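Long-range contacts in glucose 1-dehydrogenase (Haloferax mediterranei, PDB 2B5W), which catalyses the zinc-dependent oxidation of D-glucose to gluconolactone, and of several other aldose sugars, with NADP+ preferred over NAD+ as electron acceptor: residues E56-L61 with G119-M124; P85-P90 with Y112-I117; L184-L189 with D216-L221; N201-G206 with D222-D227. The protein carries 1 engineered substitution. One frame throughout, in Å; residues are numbered along the deposited sequence.

The four contacts fall into two pairs on opposite sides of the chain's centre, one pair in the GroES-like catalytic domain and one in the nucleotide-binding domain. Contact 2 is nested inside the loop closed by contact 1. Their centres are about 11 Å apart, and contact 1 reaches, through strand 119-120, the small sheet that holds both strands of contact 2. Contacts 3 and 4 follow later in the chain and interleave, with centres about 8 Å apart; helix 183-194, strand 201-206, helix 213-220 and strand 224-227 come in that order, and both contacts touch NADP. Between the pairs, centres lie about 28 to 37 Å apart. The pairs thus belong to the two domains between which zinc, substrate and cofactor meet.

Contact 1 of 4, residues E56-L61 with G119-M124; sequences EDHLVL and GAHGYM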
# COMPACT_ATOMS: atom_id res chain seq x y z
N GLU A 56 -9.31 -17.73 -33.41
CA GLU A 56 -10.75 -17.94 -33.34
C GLU A 56 -11.49 -16.66 -33.63
O GLU A 56 -10.98 -15.56 -33.44
CB GLU A 56 -11.13 -18.51 -31.97
CG GLU A 56 -10.45 -19.85 -31.75
CD GLU A 56 -11.11 -20.70 -30.69
OE1 GLU A 56 -12.35 -20.90 -30.76
OE2 GLU A 56 -10.36 -21.18 -29.80
N ASP A 57 -12.73 -16.82 -34.10
CA ASP A 57 -13.50 -15.71 -34.63
C ASP A 57 -14.55 -15.17 -33.67
O ASP A 57 -15.42 -14.38 -34.05
CB ASP A 57 -14.16 -16.08 -35.98
CG ASP A 57 -15.25 -17.15 -35.85
OD1 ASP A 57 -15.65 -17.55 -34.74
OD2 ASP A 57 -15.78 -17.66 -36.86
N HIS A 58 -14.43 -15.57 -32.40
CA HIS A 58 -15.38 -15.14 -31.38
C HIS A 58 -14.74 -15.33 -30.01
O HIS A 58 -13.69 -15.98 -29.90
CB HIS A 58 -16.66 -15.97 -31.47
CG HIS A 58 -16.48 -17.41 -31.09
ND1 HIS A 58 -15.95 -18.36 -31.94
CD2 HIS A 58 -16.69 -18.06 -29.91
CE1 HIS A 58 -15.88 -19.52 -31.32
NE2 HIS A 58 -16.33 -19.37 -30.09
N LEU A 59 -15.40 -14.79 -29.00
CA LEU A 59 -15.05 -15.04 -27.62
C LEU A 59 -16.35 -15.37 -26.87
O LEU A 59 -17.26 -14.56 -26.83
CB LEU A 59 -14.41 -13.81 -27.00
CG LEU A 59 -14.18 -13.87 -25.48
CD1 LEU A 59 -13.17 -14.94 -25.15
CD2 LEU A 59 -13.71 -12.55 -24.99
N VAL A 60 -16.43 -16.58 -26.33
CA VAL A 60 -17.56 -16.92 -25.45
C VAL A 60 -17.42 -16.09 -24.18
O VAL A 60 -16.32 -16.04 -23.59
CB VAL A 60 -17.59 -18.41 -25.11
CG1 VAL A 60 -18.65 -18.70 -24.06
CG2 VAL A 60 -17.85 -19.26 -26.38
N LEU A 61 -18.49 -15.40 -23.80
CA LEU A 61 -18.46 -14.52 -22.66
C LEU A 61 -18.66 -15.29 -21.35
O LEU A 61 -19.01 -16.45 -21.37
CB LEU A 61 -19.54 -13.46 -22.79
CG LEU A 61 -19.41 -12.48 -23.97
CD1 LEU A 61 -20.70 -11.64 -24.02
CD2 LEU A 61 -18.20 -11.61 -23.79
N GLY A 119 -8.09 -14.09 -24.04
CA GLY A 119 -7.33 -15.23 -24.49
C GLY A 119 -7.97 -16.60 -24.41
O GLY A 119 -7.44 -17.57 -24.97
N ALA A 120 -9.13 -16.70 -23.73
CA ALA A 120 -9.75 -17.99 -23.50
C ALA A 120 -11.26 -17.80 -23.38
O ALA A 120 -11.73 -16.87 -22.76
CB ALA A 120 -9.19 -18.66 -22.25
N HIS A 121 -12.01 -18.69 -24.00
CA HIS A 121 -13.45 -18.69 -23.93
C HIS A 121 -13.93 -18.82 -22.49
O HIS A 121 -13.31 -19.50 -21.69
CB HIS A 121 -14.04 -19.83 -24.73
CG HIS A 121 -13.81 -19.69 -26.19
ND1 HIS A 121 -14.19 -18.57 -26.88
CD2 HIS A 121 -13.21 -20.51 -27.08
CE1 HIS A 121 -13.85 -18.71 -28.15
NE2 HIS A 121 -13.25 -19.87 -28.30
N GLY A 122 -15.05 -18.16 -22.24
CA GLY A 122 -15.67 -18.12 -20.93
C GLY A 122 -16.63 -19.27 -20.71
O GLY A 122 -16.50 -20.35 -21.30
N TYR A 123 -17.63 -19.01 -19.85
CA TYR A 123 -18.48 -20.03 -19.30
C TYR A 123 -19.95 -19.98 -19.75
O TYR A 123 -20.73 -20.85 -19.36
CB TYR A 123 -18.44 -19.96 -17.77
CG TYR A 123 -17.05 -20.13 -17.20
CD1 TYR A 123 -16.31 -21.28 -17.46
CD2 TYR A 123 -16.45 -19.15 -16.40
CE1 TYR A 123 -15.04 -21.44 -16.97
CE2 TYR A 123 -15.19 -19.30 -15.93
CZ TYR A 123 -14.48 -20.44 -16.21
OH TYR A 123 -13.20 -20.63 -15.74
N MET A 124 -20.31 -19.00 -20.59
CA MET A 124 -21.67 -18.89 -21.09
C MET A 124 -21.91 -19.88 -22.22
O MET A 124 -22.11 -19.50 -23.38
CB MET A 124 -22.00 -17.47 -21.55
CG MET A 124 -22.16 -16.52 -20.42
SD MET A 124 -22.63 -14.88 -20.95
CE MET A 124 -22.76 -14.09 -19.33
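Glu56 OE1 accepts a nearly straight hydrogen bond from His121 NE2 at 2.8 Å, coming from above the carboxylate plane but lying in the plane of the imidazole. This histidine bridges two parts of the GroES-like domain: the 56-61 segment, whose strand 58-60 edges the small antiparallel sheet with strand 2-7, and the 119-124 segment, which leaves the sheet of strand 113-115. At the other nitrogen, His121 ND1 takes the amide of Val60 N at 3.0 Å, the N-H...N angle being 178°. The two bonds fix the tautomer, with the proton on NE2, and hold the ring's rotation. The imidazole of His58 lies almost parallel to it but slid aside, the centroids 4.5 Å apart, and is itself held by Asp57 through ND1. An alanine in place of His121 would probably leave the amide of Val60 and the carboxylate of Glu56 without their mates and let the glutamate turn away.

Farther along, the backbones take over. Gly122 N bonds to Val60 O at 2.8 Å, and Met124 N bonds to Leu61 O at 3.0 Å. A side chain at Gly122 would run into the carbonyl oxygens of Val60 and Leu61, which accounts for glycine there. The chain beyond Leu61 leads to the zinc ligands His63 and Glu64, and the side chain of Tyr123, whose hydroxyl bonds to Thr86 O, comes within about 5 Å of that of His63 (nearest atoms). The contact ends on sulphur: Met124, extended beyond CG, brings SD to 3.9 Å from Leu61 CB.

Contact 2 of 4, residues P85-P90 with Y112-I117; sequences PTVRRP and YFERGI
Arg88 and Glu114 form the salt bridge of this contact, their side chains lying next to each other and pointing the same way. Both NE and NH2 of Arg88 converge on a single oxygen, Glu114 OE2, from the same face of the carboxylate; NE is the closer at 2.9 Å. The oxygen lies in the guanidinium plane. A stack completes the grip on the arginine: its guanidinium rests flat on Tyr112, the planes 9° apart and Arg88 CZ 3.5 Å above the centre of the Tyr112 ring, a cation-pi arrangement. The chain, extended from CG to NE, places NE beside Glu114 OE2. Beyond the segments, Arg88 NH1 is bonded to Pro104 O. A methionine in place of Arg88 would probably leave Glu114 OE2 without either donor and the face of Tyr112 without its cationic cover.

Backbone bonds join the strands antiparallel. Arg89 and Phe113 form a hydrogen-bonded pair, with Phe113 N to Arg89 O at 2.8 Å, while Arg88 and Glu114 are a non-hydrogen-bonded pair. Arg115 N adds a bond to Val87 O at 2.9 Å.

Apolar contact is modest: Val87 CG1 meets Glu114 CB at 3.7 Å and Ile117 CD1 at 4.3 Å. On the side of Arg89, its chain crosses that of Arg115, CG to CG; Arg89 NH1 bonds to Arg88 O, while Arg115 NE reaches His121 O.

Glu114 binds substrate, and Arg88 touches Asn303, another substrate-binding residue. Arg88, stacked on Tyr112 and bonded to Pro104 O, is thus likely to act as a second-shell residue that orients the Glu114 carboxylate.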
# COMPACT_ATOMS: atom_id res chain seq x y z
N PRO A 85 -15.90 -22.22 -11.08
CA PRO A 85 -14.53 -22.18 -11.61
C PRO A 85 -13.82 -20.86 -11.32
O PRO A 85 -14.44 -19.77 -11.38
CB PRO A 85 -14.76 -22.30 -13.14
CG PRO A 85 -16.07 -21.62 -13.36
CD PRO A 85 -16.92 -21.93 -12.12
N THR A 86 -12.51 -20.93 -11.10
CA THR A 86 -11.70 -19.72 -11.10
C THR A 86 -11.56 -19.27 -12.57
O THR A 86 -11.96 -19.98 -13.50
CB THR A 86 -10.32 -19.92 -10.49
OG1 THR A 86 -9.60 -20.85 -11.33
CG2 THR A 86 -10.40 -20.53 -9.11
N VAL A 87 -11.02 -18.10 -12.73
CA VAL A 87 -10.98 -17.42 -14.02
C VAL A 87 -9.67 -17.58 -14.78
O VAL A 87 -9.67 -17.70 -16.01
CB VAL A 87 -11.30 -15.94 -13.81
CG1 VAL A 87 -11.31 -15.19 -15.13
CG2 VAL A 87 -12.68 -15.78 -13.14
N ARG A 88 -8.53 -17.62 -14.07
CA ARG A 88 -7.27 -17.61 -14.80
C ARG A 88 -6.77 -18.98 -15.15
O ARG A 88 -6.87 -19.92 -14.37
CB ARG A 88 -6.21 -16.84 -14.02
CG ARG A 88 -6.39 -15.36 -14.09
CD ARG A 88 -5.33 -14.52 -13.42
NE ARG A 88 -5.59 -13.09 -13.63
CZ ARG A 88 -4.73 -12.13 -13.34
NH1 ARG A 88 -3.55 -12.43 -12.82
NH2 ARG A 88 -5.02 -10.86 -13.62
N ARG A 89 -6.24 -19.06 -16.36
CA ARG A 89 -5.65 -20.29 -16.90
C ARG A 89 -4.31 -19.93 -17.52
O ARG A 89 -4.07 -18.79 -17.93
CB ARG A 89 -6.58 -20.91 -17.94
CG ARG A 89 -7.93 -21.32 -17.39
CD ARG A 89 -7.92 -22.54 -16.48
NE ARG A 89 -9.25 -22.89 -16.04
CZ ARG A 89 -9.87 -22.32 -14.99
NH1 ARG A 89 -9.27 -21.42 -14.26
NH2 ARG A 89 -11.09 -22.68 -14.70
N PRO A 90 -3.44 -20.92 -17.63
CA PRO A 90 -2.10 -20.67 -18.20
C PRO A 90 -2.18 -20.17 -19.63
O PRO A 90 -3.08 -20.58 -20.38
CB PRO A 90 -1.41 -22.04 -18.12
CG PRO A 90 -2.25 -22.92 -17.38
CD PRO A 90 -3.59 -22.30 -17.16
N TYR A 112 -1.05 -14.98 -18.24
CA TYR A 112 -2.28 -15.70 -17.95
C TYR A 112 -3.24 -15.41 -19.06
O TYR A 112 -3.15 -14.39 -19.76
CB TYR A 112 -2.94 -15.21 -16.63
CG TYR A 112 -3.29 -13.74 -16.65
CD1 TYR A 112 -4.51 -13.29 -17.13
CD2 TYR A 112 -2.37 -12.79 -16.21
CE1 TYR A 112 -4.81 -11.96 -17.16
CE2 TYR A 112 -2.66 -11.46 -16.24
CZ TYR A 112 -3.88 -11.04 -16.69
OH TYR A 112 -4.19 -9.69 -16.73
N PHE A 113 -4.23 -16.28 -19.16
CA PHE A 113 -5.50 -15.98 -19.80
C PHE A 113 -6.58 -15.86 -18.70
O PHE A 113 -6.46 -16.46 -17.64
CB PHE A 113 -5.91 -17.13 -20.70
CG PHE A 113 -5.03 -17.34 -21.92
CD1 PHE A 113 -4.35 -16.29 -22.52
CD2 PHE A 113 -4.97 -18.60 -22.49
CE1 PHE A 113 -3.58 -16.51 -23.67
CE2 PHE A 113 -4.17 -18.81 -23.66
CZ PHE A 113 -3.51 -17.76 -24.22
N GLU A 114 -7.63 -15.10 -19.00
CA GLU A 114 -8.82 -15.02 -18.16
C GLU A 114 -10.01 -15.50 -18.98
O GLU A 114 -10.34 -14.92 -19.99
CB GLU A 114 -9.06 -13.58 -17.66
CG GLU A 114 -8.21 -13.27 -16.43
CD GLU A 114 -8.24 -11.82 -16.00
OE1 GLU A 114 -8.75 -10.96 -16.74
OE2 GLU A 114 -7.73 -11.54 -14.89
N ARG A 115 -10.63 -16.55 -18.53
CA ARG A 115 -11.76 -17.14 -19.24
C ARG A 115 -12.90 -16.12 -19.32
O ARG A 115 -13.31 -15.52 -18.32
CB ARG A 115 -12.19 -18.43 -18.54
CG ARG A 115 -11.18 -19.57 -18.75
CD ARG A 115 -11.69 -20.99 -18.68
NE ARG A 115 -12.81 -21.22 -19.59
CZ ARG A 115 -13.37 -22.39 -19.80
NH1 ARG A 115 -12.91 -23.49 -19.21
NH2 ARG A 115 -14.43 -22.47 -20.60
N GLY A 116 -13.38 -15.90 -20.55
CA GLY A 116 -14.44 -14.96 -20.83
C GLY A 116 -13.99 -13.52 -21.00
O GLY A 116 -14.81 -12.63 -21.19
N ILE A 117 -12.69 -13.27 -20.89
CA ILE A 117 -12.18 -11.91 -20.84
C ILE A 117 -11.00 -11.71 -21.79
O ILE A 117 -11.04 -10.83 -22.64
CB ILE A 117 -11.80 -11.54 -19.40
CG1 ILE A 117 -12.97 -11.72 -18.48
CG2 ILE A 117 -11.32 -10.07 -19.36
CD1 ILE A 117 -12.60 -11.56 -16.99

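Contact 3 of 4, residues L184-L189 with D216-L221; sequences LGLLTL and DIIEEL. With NAP (NADP nicotinamide-adenine-dinucleotide phosphate), chain I.
Two helices of the Rossmann-type cofactor domain meet here, Leu186 and Leu189 of helix 183-194 facing Ile217 and Ile218 of helix 213-220 and Leu221 just after it. The axes of the two short segments run nearly parallel, 9° apart, at a distance of 10.6 Å, so branched side chains must bridge the space.

Leu186 CD2 touches Ile218 CG1 at 3.8 Å and, more loosely, Ile217 CG2. One turn on, Leu189 CD2 lies 4.0 Å from the same Ile218 CG1, so this carbon sits between both leucines; each crosses the isoleucine at about a right angle. Leu189 CD2 also meets Leu221 CD1 at 3.8 Å, the two leucines sliding past each other in opposite directions. Cys204 of the neighbouring strand touches both Leu189 and Ile218.

At the other end of the first segment, Leu184 N donates to O1N of the NADP nicotinamide-side phosphate at 3.2 Å, near the helix start, where the helix dipole would probably favour the negative charge. Leu184 CD2 packs on the nicotinamide ribose and ring. Within the helix, Thr188 OG1 bonds to Leu184 O at 2.7 Å.

Across the two helices the chemistry is wholly apolar, so they meet through side-chain packing, while the first helix keeps a backbone N-H for the cofactor phosphate at its start.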
# COMPACT_ATOMS: atom_id res chain seq x y z
N LEU A 184 -20.33 -4.63 -7.99
CA LEU A 184 -19.16 -4.92 -7.14
C LEU A 184 -19.15 -4.03 -5.88
O LEU A 184 -18.94 -4.49 -4.75
CB LEU A 184 -17.84 -4.80 -7.93
CG LEU A 184 -16.58 -5.16 -7.12
CD1 LEU A 184 -16.61 -6.60 -6.61
CD2 LEU A 184 -15.30 -4.85 -7.91
N GLY A 185 -19.40 -2.74 -6.06
CA GLY A 185 -19.44 -1.83 -4.94
C GLY A 185 -20.54 -2.18 -3.96
O GLY A 185 -20.31 -2.16 -2.76
N LEU A 186 -21.72 -2.54 -4.44
CA LEU A 186 -22.82 -2.81 -3.52
C LEU A 186 -22.58 -4.14 -2.78
O LEU A 186 -22.84 -4.25 -1.60
CB LEU A 186 -24.16 -2.84 -4.24
CG LEU A 186 -24.54 -1.50 -4.87
CD1 LEU A 186 -25.81 -1.66 -5.69
CD2 LEU A 186 -24.80 -0.46 -3.84
N LEU A 187 -22.10 -5.15 -3.50
CA LEU A 187 -21.73 -6.40 -2.84
C LEU A 187 -20.67 -6.15 -1.75
O LEU A 187 -20.78 -6.65 -0.62
CB LEU A 187 -21.17 -7.37 -3.89
CG LEU A 187 -21.02 -8.84 -3.61
CD1 LEU A 187 -22.36 -9.45 -3.27
CD2 LEU A 187 -20.42 -9.46 -4.89
N THR A 188 -19.68 -5.34 -2.09
CA THR A 188 -18.62 -5.00 -1.19
C THR A 188 -19.14 -4.28 0.06
O THR A 188 -18.73 -4.58 1.17
CB THR A 188 -17.55 -4.18 -1.88
OG1 THR A 188 -16.98 -4.96 -2.94
CG2 THR A 188 -16.45 -3.82 -0.98
N LEU A 189 -20.08 -3.36 -0.14
CA LEU A 189 -20.65 -2.64 1.00
C LEU A 189 -21.32 -3.61 2.00
O LEU A 189 -21.14 -3.47 3.21
CB LEU A 189 -21.62 -1.59 0.46
CG LEU A 189 -22.26 -0.66 1.48
CD1 LEU A 189 -21.25 0.23 2.12
CD2 LEU A 189 -23.39 0.13 0.78
N ASP A 216 -31.39 2.89 -2.64
CA ASP A 216 -32.22 2.20 -1.73
C ASP A 216 -31.43 1.08 -1.02
O ASP A 216 -31.56 0.89 0.15
CB ASP A 216 -33.42 1.60 -2.43
CG ASP A 216 -34.44 2.62 -2.91
OD1 ASP A 216 -34.39 3.78 -2.47
OD2 ASP A 216 -35.32 2.26 -3.75
N ILE A 217 -30.60 0.34 -1.79
CA ILE A 217 -29.80 -0.73 -1.17
C ILE A 217 -28.81 -0.15 -0.18
O ILE A 217 -28.65 -0.62 0.94
CB ILE A 217 -29.08 -1.55 -2.27
CG1 ILE A 217 -30.04 -2.55 -2.89
CG2 ILE A 217 -27.88 -2.31 -1.65
CD1 ILE A 217 -29.51 -3.22 -4.13
N ILE A 218 -28.12 0.90 -0.58
CA ILE A 218 -27.17 1.56 0.32
C ILE A 218 -27.84 1.95 1.63
O ILE A 218 -27.35 1.66 2.68
CB ILE A 218 -26.60 2.80 -0.36
CG1 ILE A 218 -25.68 2.42 -1.51
CG2 ILE A 218 -25.83 3.67 0.64
CD1 ILE A 218 -25.43 3.52 -2.52
N GLU A 219 -28.99 2.60 1.55
CA GLU A 219 -29.67 3.08 2.75
C GLU A 219 -30.27 1.96 3.60
O GLU A 219 -30.30 2.05 4.83
CB GLU A 219 -30.69 4.16 2.35
CG GLU A 219 -29.95 5.39 1.85
CD GLU A 219 -30.84 6.61 1.59
OE1 GLU A 219 -32.00 6.41 1.21
OE2 GLU A 219 -30.35 7.76 1.72
N GLU A 220 -30.75 0.91 2.95
CA GLU A 220 -31.33 -0.24 3.63
C GLU A 220 -30.26 -1.03 4.40
O GLU A 220 -30.52 -1.59 5.46
CB GLU A 220 -32.13 -1.10 2.67
CG GLU A 220 -32.99 -2.15 3.36
CD GLU A 220 -34.19 -1.55 4.07
OE1 GLU A 220 -34.63 -0.43 3.71
OE2 GLU A 220 -34.69 -2.21 5.00
N LEU A 221 -29.01 -0.95 3.92
CA LEU A 221 -27.86 -1.47 4.68
C LEU A 221 -27.42 -0.58 5.84
O LEU A 221 -26.41 -0.86 6.50
CB LEU A 221 -26.67 -1.67 3.74
CG LEU A 221 -26.80 -2.85 2.77
CD1 LEU A 221 -25.76 -2.77 1.65
CD2 LEU A 221 -26.63 -4.14 3.55
PA NAP I . -20.00 -0.76 -12.93
O1A NAP I . -19.73 -0.06 -14.18
O2A NAP I . -21.31 -1.56 -12.95
O5B NAP I . -20.07 0.24 -11.72
C5B NAP I . -19.29 1.40 -11.59
C4B NAP I . -20.21 2.34 -10.84
O4B NAP I . -19.45 3.45 -10.44
C3B NAP I . -21.40 2.84 -11.68
O3B NAP I . -22.66 2.53 -11.10
C2B NAP I . -21.17 4.35 -11.77
O2B NAP I . -22.33 5.14 -11.63
C1B NAP I . -20.24 4.61 -10.60
N9A NAP I . -19.38 5.75 -10.86
C8A NAP I . -18.48 5.89 -11.89
N7A NAP I . -17.88 7.09 -11.77
C5A NAP I . -18.43 7.74 -10.69
C6A NAP I . -18.22 8.98 -10.09
N6A NAP I . -17.37 9.90 -10.60
N1A NAP I . -18.94 9.32 -8.97
C2A NAP I . -19.85 8.45 -8.41
N3A NAP I . -20.07 7.21 -9.00
C4A NAP I . -19.36 6.86 -10.10
O3 NAP I . -18.89 -1.88 -12.66
PN NAP I . -18.79 -3.03 -11.53
O1N NAP I . -19.36 -2.60 -10.22
O2N NAP I . -19.13 -4.39 -12.07
O5D NAP I . -17.21 -2.79 -11.52
C5D NAP I . -16.66 -1.68 -10.83
C4D NAP I . -15.21 -1.45 -11.25
O4D NAP I . -14.44 -2.58 -10.83
C3D NAP I . -15.02 -1.33 -12.77
O3D NAP I . -14.08 -0.32 -13.08
C2D NAP I . -14.51 -2.72 -13.15
O2D NAP I . -13.78 -2.77 -14.36
C1D NAP I . -13.66 -3.07 -11.93
N1N NAP I . -13.49 -4.50 -11.65
C2N NAP I . -12.22 -4.86 -11.32
C3N NAP I . -11.96 -6.15 -10.95
C7N NAP I . -10.58 -6.42 -10.44
O7N NAP I . -10.34 -7.78 -10.28
N7N NAP I . -9.72 -5.39 -10.20
C4N NAP I . -12.96 -7.13 -10.94
C5N NAP I . -14.26 -6.74 -11.26
C6N NAP I . -14.52 -5.40 -11.59
P2B NAP I . -23.23 5.61 -12.94
O1X NAP I . -23.88 4.48 -13.57
O2X NAP I . -24.22 6.62 -12.32
O3X NAP I . -22.32 6.32 -13.94

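Contact 4 of 4, residues N201-G206 with D222-D227; sequences NLYCLG and DATYVD. With NAP (NADP nicotinamide-adenine-dinucleotide phosphate), chain I.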
# COMPACT_ATOMS: atom_id res chain seq x y z
N ASN A 201 -19.51 2.60 10.85
CA ASN A 201 -20.09 3.62 9.98
C ASN A 201 -19.70 3.35 8.53
O ASN A 201 -18.51 3.28 8.20
CB ASN A 201 -19.63 5.01 10.38
CG ASN A 201 -20.01 5.34 11.79
OD1 ASN A 201 -19.15 5.54 12.65
ND2 ASN A 201 -21.28 5.34 12.06
N LEU A 202 -20.70 3.13 7.70
CA LEU A 202 -20.52 2.81 6.30
C LEU A 202 -21.06 3.90 5.35
O LEU A 202 -22.10 4.52 5.60
CB LEU A 202 -21.20 1.47 5.98
CG LEU A 202 -20.77 0.27 6.79
CD1 LEU A 202 -21.74 -0.90 6.49
CD2 LEU A 202 -19.34 -0.08 6.56
N TYR A 203 -20.39 4.04 4.22
CA TYR A 203 -20.66 5.11 3.24
C TYR A 203 -20.48 4.53 1.85
O TYR A 203 -19.65 3.65 1.66
CB TYR A 203 -19.68 6.24 3.48
CG TYR A 203 -19.78 6.86 4.86
CD1 TYR A 203 -19.08 6.33 5.93
CD2 TYR A 203 -20.53 8.02 5.08
CE1 TYR A 203 -19.13 6.88 7.19
CE2 TYR A 203 -20.58 8.58 6.34
CZ TYR A 203 -19.90 8.00 7.40
OH TYR A 203 -19.95 8.54 8.66
N CYS A 204 -21.26 4.98 0.88
CA CYS A 204 -21.11 4.51 -0.49
C CYS A 204 -21.33 5.67 -1.47
O CYS A 204 -22.30 6.39 -1.36
CB CYS A 204 -22.01 3.34 -0.81
SG CYS A 204 -21.90 2.68 -2.45
N LEU A 205 -20.38 5.84 -2.38
CA LEU A 205 -20.39 6.94 -3.37
C LEU A 205 -21.09 6.53 -4.65
O LEU A 205 -20.78 5.50 -5.25
CB LEU A 205 -18.96 7.33 -3.71
CG LEU A 205 -18.77 8.64 -4.49
CD1 LEU A 205 -18.76 9.80 -3.53
CD2 LEU A 205 -17.48 8.59 -5.33
N GLY A 206 -21.98 7.39 -5.13
CA GLY A 206 -22.63 7.24 -6.42
C GLY A 206 -22.92 8.63 -7.00
O GLY A 206 -22.49 9.61 -6.42
N ASP A 222 -28.16 0.49 6.10
CA ASP A 222 -27.80 1.51 7.11
C ASP A 222 -26.51 2.28 6.76
O ASP A 222 -25.88 2.86 7.64
CB ASP A 222 -27.65 0.90 8.49
CG ASP A 222 -27.82 1.90 9.60
OD1 ASP A 222 -28.69 2.78 9.47
OD2 ASP A 222 -27.13 1.87 10.63
N ALA A 223 -26.16 2.32 5.49
CA ALA A 223 -25.03 3.13 5.04
C ALA A 223 -25.51 4.48 4.53
O ALA A 223 -26.68 4.67 4.19
CB ALA A 223 -24.22 2.37 3.96
N THR A 224 -24.58 5.43 4.48
CA THR A 224 -24.87 6.75 3.97
C THR A 224 -24.51 6.86 2.50
O THR A 224 -23.36 6.57 2.08
CB THR A 224 -24.07 7.79 4.76
OG1 THR A 224 -24.51 7.86 6.12
CG2 THR A 224 -24.25 9.19 4.15
N TYR A 225 -25.46 7.33 1.71
CA TYR A 225 -25.28 7.59 0.29
C TYR A 225 -24.61 8.93 0.07
O TYR A 225 -25.08 9.97 0.55
CB TYR A 225 -26.62 7.50 -0.49
CG TYR A 225 -26.56 8.05 -1.90
CD1 TYR A 225 -25.64 7.56 -2.83
CD2 TYR A 225 -27.41 9.08 -2.33
CE1 TYR A 225 -25.57 8.07 -4.12
CE2 TYR A 225 -27.33 9.58 -3.59
CZ TYR A 225 -26.42 9.09 -4.51
OH TYR A 225 -26.35 9.57 -5.78
N VAL A 226 -23.46 8.90 -0.58
CA VAL A 226 -22.68 10.10 -0.91
C VAL A 226 -22.75 10.31 -2.41
O VAL A 226 -22.23 9.56 -3.22
CB VAL A 226 -21.20 10.00 -0.41
CG1 VAL A 226 -20.47 11.32 -0.69
CG2 VAL A 226 -21.16 9.66 1.04
N ASP A 227 -23.46 11.38 -2.80
CA ASP A 227 -23.57 11.74 -4.18
C ASP A 227 -22.38 12.61 -4.52
O ASP A 227 -22.22 13.66 -3.95
CB ASP A 227 -24.87 12.53 -4.36
CG ASP A 227 -25.11 12.98 -5.76
OD1 ASP A 227 -24.25 12.86 -6.68
OD2 ASP A 227 -26.25 13.47 -6.06
PA NAP I . -20.00 -0.76 -12.93
O1A NAP I . -19.73 -0.06 -14.18
O2A NAP I . -21.31 -1.56 -12.95
O5B NAP I . -20.07 0.24 -11.72
C5B NAP I . -19.29 1.40 -11.59
C4B NAP I . -20.21 2.34 -10.84
O4B NAP I . -19.45 3.45 -10.44
C3B NAP I . -21.40 2.84 -11.68
O3B NAP I . -22.66 2.53 -11.10
C2B NAP I . -21.17 4.35 -11.77
O2B NAP I . -22.33 5.14 -11.63
C1B NAP I . -20.24 4.61 -10.60
N9A NAP I . -19.38 5.75 -10.86
C8A NAP I . -18.48 5.89 -11.89
N7A NAP I . -17.88 7.09 -11.77
C5A NAP I . -18.43 7.74 -10.69
C6A NAP I . -18.22 8.98 -10.09
N6A NAP I . -17.37 9.90 -10.60
N1A NAP I . -18.94 9.32 -8.97
C2A NAP I . -19.85 8.45 -8.41
N3A NAP I . -20.07 7.21 -9.00
C4A NAP I . -19.36 6.86 -10.10
O3 NAP I . -18.89 -1.88 -12.66
PN NAP I . -18.79 -3.03 -11.53
O1N NAP I . -19.36 -2.60 -10.22
O2N NAP I . -19.13 -4.39 -12.07
O5D NAP I . -17.21 -2.79 -11.52
C5D NAP I . -16.66 -1.68 -10.83
C4D NAP I . -15.21 -1.45 -11.25
O4D NAP I . -14.44 -2.58 -10.83
C3D NAP I . -15.02 -1.33 -12.77
O3D NAP I . -14.08 -0.32 -13.08
C2D NAP I . -14.51 -2.72 -13.15
O2D NAP I . -13.78 -2.77 -14.36
C1D NAP I . -13.66 -3.07 -11.93
N1N NAP I . -13.49 -4.50 -11.65
C2N NAP I . -12.22 -4.86 -11.32
C3N NAP I . -11.96 -6.15 -10.95
C7N NAP I . -10.58 -6.42 -10.44
O7N NAP I . -10.34 -7.78 -10.28
N7N NAP I . -9.72 -5.39 -10.20
C4N NAP I . -12.96 -7.13 -10.94
C5N NAP I . -14.26 -6.74 -11.26
C6N NAP I . -14.52 -5.40 -11.59
P2B NAP I . -23.23 5.61 -12.94
O1X NAP I . -23.88 4.48 -13.57
O2X NAP I . -24.22 6.62 -12.32
O3X NAP I . -22.32 6.32 -13.94
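Leu205 and Val226 pack closely, CD1 of the leucine 3.6 Å from CG1 of the valine, where two parallel strands of the Rossmann sheet run side by side. Strands 201-206 and 224-227 with helix 213-220 between them make a beta-alpha-beta unit, and 224-227 is the outermost strand of the sheet within this chain.

The tight part is the line of backbone bonds and the buried side chains beside it. Thr224 N to Leu202 O, Cys204 N to Thr224 O, Val226 N to Cys204 O and Gly206 N to Val226 O are all 2.9 Å long. Leu202 CB meets Ala223 CB at 3.7 Å, and Ala223 is covered by Ile218 and Leu189. On the face of Tyr203 and Leu205, Tyr203 CD2 lies 3.6 Å from Thr224 CB, the two side chains pointing the same way; the tyrosine's hydroxyl bonds to Glu241.

The looser side begins at Asp222, exposed in a Schellman turn that ends the helix, and continues with partly exposed Thr224, Tyr225 and Asp227, the last in a salt bridge with Arg229. Tyr225, its CG anti to the backbone N (chi1 167°), has its ring beside Gly206, CE1 near the glycine N and CA, and its hydroxyl bonds to Arg208 O. A side chain at Gly206 would come tight against Tyr225, its beta carbon falling 3.2 Å from Tyr225 CE1. Past this glycine stands the adenine of NADP: its C2A is 3.4 Å from Gly206 C, and Leu205 CD2 touches that same carbon at 3.9 Å.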